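PDB 1JL5: outer membrane protein YopM, which serves as a leucine-rich repeat effector of Yersinia pestis, probably altering host cell physiology to promote bacterial survival in host tissues. Local coordinates for residues Leu197-Lys208 with Ser216-Leu227. Residues are numbered along the deposited sequence; the frame is centred on the assembly and turned at random.
Sequences LTAIYADNNSLK and SLESIVAGNNIL
Ile200 and Leu217 meet at about a right angle inside the leucine-rich repeat solenoid, Leu217 CD1 packing tightly on Ile200 CG1 at 3.4 Å. Ile220 CG1 leans on Ile200 CB, and Leu207 CB meets Leu227 CD2; these last two pairs occupy equivalent places in successive repeats, where branched aliphatic chains fill the core. On the other sheet face Val221 CG2 lies 3.4 Å from Tyr201 CE2, approaching the ring obliquely; Val221 CG1, anti to the backbone N (chi1 175°), rests beside Asp203. The parallel strands are joined by Ile200 N to Ser219 O, Val221 N to Ile200 O and Ala202 N to Val221 O. Before them, compact Ser216 OG donates to Leu197 O, 2.6 Å away.

Past the strands, asparagine suits the buried turn because its amide can satisfy backbone groups. Asn225 ND2 donates to Ala202 O at 2.6 Å and to Ala222 O of its own repeat, while Asn205 ND2 reaches Ala202 O from the opposite face of that carbonyl; the two amides are nearly coplanar, 15° apart.

These amides belong to the asparagine row running along leucine-rich repeat solenoids: Asn247 ND2 likewise binds Ala222 O. Strands 177-179 and 241-243 flank the pair, continuing the parallel array.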
# COMPACT_ATOMS: atom_id res chain seq x y z
N LEU A 197 -26.68 -28.49 7.91
CA LEU A 197 -26.02 -27.23 7.63
C LEU A 197 -24.72 -27.16 8.43
O LEU A 197 -24.74 -27.06 9.65
CB LEU A 197 -26.92 -26.05 7.99
CG LEU A 197 -26.36 -24.68 7.59
CD1 LEU A 197 -26.05 -24.67 6.10
CD2 LEU A 197 -27.37 -23.61 7.93
N THR A 198 -23.60 -27.22 7.73
CA THR A 198 -22.32 -27.19 8.41
C THR A 198 -21.59 -25.88 8.19
O THR A 198 -20.73 -25.50 8.97
CB THR A 198 -21.43 -28.32 7.93
OG1 THR A 198 -21.14 -28.12 6.54
CG2 THR A 198 -22.15 -29.66 8.09
N ALA A 199 -21.93 -25.18 7.12
CA ALA A 199 -21.27 -23.92 6.83
C ALA A 199 -22.22 -22.84 6.39
O ALA A 199 -23.04 -23.04 5.49
CB ALA A 199 -20.19 -24.13 5.78
N ILE A 200 -22.12 -21.69 7.03
CA ILE A 200 -22.95 -20.56 6.70
C ILE A 200 -22.05 -19.37 6.45
O ILE A 200 -21.23 -19.00 7.29
CB ILE A 200 -23.89 -20.15 7.84
CG1 ILE A 200 -24.85 -21.29 8.17
CG2 ILE A 200 -24.65 -18.89 7.45
CD1 ILE A 200 -25.67 -21.01 9.41
N TYR A 201 -22.19 -18.78 5.27
CA TYR A 201 -21.45 -17.59 4.93
C TYR A 201 -22.57 -16.60 4.73
O TYR A 201 -23.40 -16.76 3.83
CB TYR A 201 -20.64 -17.78 3.65
CG TYR A 201 -19.51 -18.76 3.82
CD1 TYR A 201 -19.76 -20.13 3.85
CD2 TYR A 201 -18.21 -18.31 3.99
CE1 TYR A 201 -18.72 -21.03 4.04
CE2 TYR A 201 -17.16 -19.21 4.18
CZ TYR A 201 -17.43 -20.57 4.21
OH TYR A 201 -16.41 -21.47 4.40
N ALA A 202 -22.63 -15.61 5.61
CA ALA A 202 -23.66 -14.60 5.54
C ALA A 202 -23.00 -13.27 5.86
O ALA A 202 -23.64 -12.32 6.28
CB ALA A 202 -24.76 -14.91 6.54
N ASP A 203 -21.69 -13.23 5.68
CA ASP A 203 -20.93 -12.02 5.93
C ASP A 203 -21.39 -10.97 4.94
O ASP A 203 -22.05 -11.29 3.94
CB ASP A 203 -19.45 -12.27 5.71
CG ASP A 203 -19.17 -12.83 4.33
OD1 ASP A 203 -19.62 -13.96 4.05
OD2 ASP A 203 -18.53 -12.14 3.52
N ASN A 204 -21.05 -9.72 5.21
CA ASN A 204 -21.39 -8.64 4.31
C ASN A 204 -22.86 -8.61 3.94
O ASN A 204 -23.23 -8.65 2.78
CB ASN A 204 -20.54 -8.75 3.06
CG ASN A 204 -19.10 -8.43 3.34
OD1 ASN A 204 -18.75 -7.26 3.47
ND2 ASN A 204 -18.27 -9.46 3.46
N ASN A 205 -23.68 -8.54 4.97
CA ASN A 205 -25.11 -8.44 4.82
C ASN A 205 -25.47 -7.42 5.86
O ASN A 205 -24.59 -6.74 6.37
CB ASN A 205 -25.76 -9.78 5.09
CG ASN A 205 -25.70 -10.68 3.88
OD1 ASN A 205 -26.31 -10.37 2.86
ND2 ASN A 205 -24.97 -11.78 3.98
N SER A 206 -26.74 -7.29 6.19
CA SER A 206 -27.10 -6.33 7.21
C SER A 206 -27.81 -7.07 8.32
O SER A 206 -28.82 -6.63 8.85
CB SER A 206 -27.99 -5.24 6.63
OG SER A 206 -27.21 -4.42 5.77
N LEU A 207 -27.25 -8.23 8.65
CA LEU A 207 -27.82 -9.04 9.71
C LEU A 207 -27.56 -8.35 11.03
O LEU A 207 -26.43 -7.96 11.33
CB LEU A 207 -27.17 -10.42 9.71
CG LEU A 207 -27.31 -11.21 8.41
CD1 LEU A 207 -26.59 -12.55 8.55
CD2 LEU A 207 -28.79 -11.43 8.10
N LYS A 208 -28.61 -8.16 11.81
CA LYS A 208 -28.47 -7.54 13.12
C LYS A 208 -28.32 -8.70 14.08
O LYS A 208 -27.68 -8.58 15.12
CB LYS A 208 -29.71 -6.72 13.48
CG LYS A 208 -29.85 -5.45 12.66
CD LYS A 208 -30.91 -4.56 13.27
CE LYS A 208 -31.06 -3.26 12.50
NZ LYS A 208 -32.05 -2.35 13.15
N SER A 216 -25.43 -28.84 13.65
CA SER A 216 -24.49 -29.32 12.66
C SER A 216 -23.48 -28.28 12.19
O SER A 216 -22.45 -28.63 11.62
CB SER A 216 -25.25 -29.84 11.44
OG SER A 216 -26.09 -28.82 10.93
N LEU A 217 -23.76 -27.01 12.45
CA LEU A 217 -22.88 -25.95 11.99
C LEU A 217 -21.42 -26.14 12.39
O LEU A 217 -21.10 -26.33 13.55
CB LEU A 217 -23.36 -24.58 12.48
CG LEU A 217 -22.83 -23.40 11.66
CD1 LEU A 217 -23.36 -23.52 10.23
CD2 LEU A 217 -23.27 -22.09 12.29
N GLU A 218 -20.54 -26.10 11.40
CA GLU A 218 -19.13 -26.26 11.67
C GLU A 218 -18.46 -24.92 11.44
O GLU A 218 -17.41 -24.62 11.98
CB GLU A 218 -18.52 -27.29 10.73
CG GLU A 218 -19.26 -28.60 10.73
CD GLU A 218 -18.52 -29.67 9.98
OE1 GLU A 218 -17.91 -29.34 8.94
OE2 GLU A 218 -18.56 -30.84 10.41
N SER A 219 -19.11 -24.11 10.62
CA SER A 219 -18.55 -22.83 10.30
C SER A 219 -19.59 -21.78 10.00
O SER A 219 -20.59 -22.04 9.32
CB SER A 219 -17.62 -22.98 9.09
OG SER A 219 -17.00 -21.76 8.78
N ILE A 220 -19.36 -20.59 10.52
CA ILE A 220 -20.24 -19.48 10.26
C ILE A 220 -19.37 -18.26 10.04
O ILE A 220 -18.55 -17.89 10.89
CB ILE A 220 -21.26 -19.22 11.39
CG1 ILE A 220 -22.21 -18.09 10.95
CG2 ILE A 220 -20.55 -18.86 12.69
CD1 ILE A 220 -23.46 -17.99 11.75
N VAL A 221 -19.53 -17.68 8.86
CA VAL A 221 -18.81 -16.50 8.46
C VAL A 221 -19.91 -15.48 8.30
O VAL A 221 -20.75 -15.58 7.41
CB VAL A 221 -18.09 -16.74 7.13
CG1 VAL A 221 -17.44 -15.46 6.63
CG2 VAL A 221 -17.04 -17.83 7.33
N ALA A 222 -19.94 -14.51 9.21
CA ALA A 222 -20.98 -13.50 9.19
C ALA A 222 -20.37 -12.16 9.52
O ALA A 222 -21.00 -11.31 10.15
CB ALA A 222 -22.06 -13.86 10.20
N GLY A 223 -19.12 -11.99 9.11
CA GLY A 223 -18.45 -10.74 9.35
C GLY A 223 -19.11 -9.67 8.51
O GLY A 223 -19.85 -9.97 7.56
N ASN A 224 -18.87 -8.42 8.86
CA ASN A 224 -19.42 -7.32 8.11
C ASN A 224 -20.91 -7.30 7.98
O ASN A 224 -21.47 -7.09 6.91
CB ASN A 224 -18.79 -7.25 6.74
CG ASN A 224 -17.62 -6.34 6.72
OD1 ASN A 224 -17.75 -5.16 7.02
ND2 ASN A 224 -16.45 -6.88 6.39
N ASN A 225 -21.56 -7.55 9.10
CA ASN A 225 -22.99 -7.49 9.18
C ASN A 225 -23.15 -6.42 10.23
O ASN A 225 -22.26 -5.60 10.43
CB ASN A 225 -23.54 -8.83 9.62
CG ASN A 225 -23.81 -9.74 8.46
OD1 ASN A 225 -24.69 -9.47 7.65
ND2 ASN A 225 -23.03 -10.81 8.34
N ILE A 226 -24.28 -6.41 10.91
CA ILE A 226 -24.46 -5.43 11.96
C ILE A 226 -24.98 -6.22 13.14
O ILE A 226 -25.94 -5.84 13.80
CB ILE A 226 -25.43 -4.32 11.52
CG1 ILE A 226 -26.66 -4.91 10.84
CG2 ILE A 226 -24.71 -3.38 10.57
CD1 ILE A 226 -27.59 -3.86 10.25
N LEU A 227 -24.31 -7.34 13.38
CA LEU A 227 -24.65 -8.22 14.48
C LEU A 227 -24.34 -7.55 15.79
O LEU A 227 -23.19 -7.21 16.07
CB LEU A 227 -23.87 -9.52 14.37
CG LEU A 227 -24.19 -10.33 13.11
CD1 LEU A 227 -23.31 -11.58 13.06
CD2 LEU A 227 -25.66 -10.70 13.12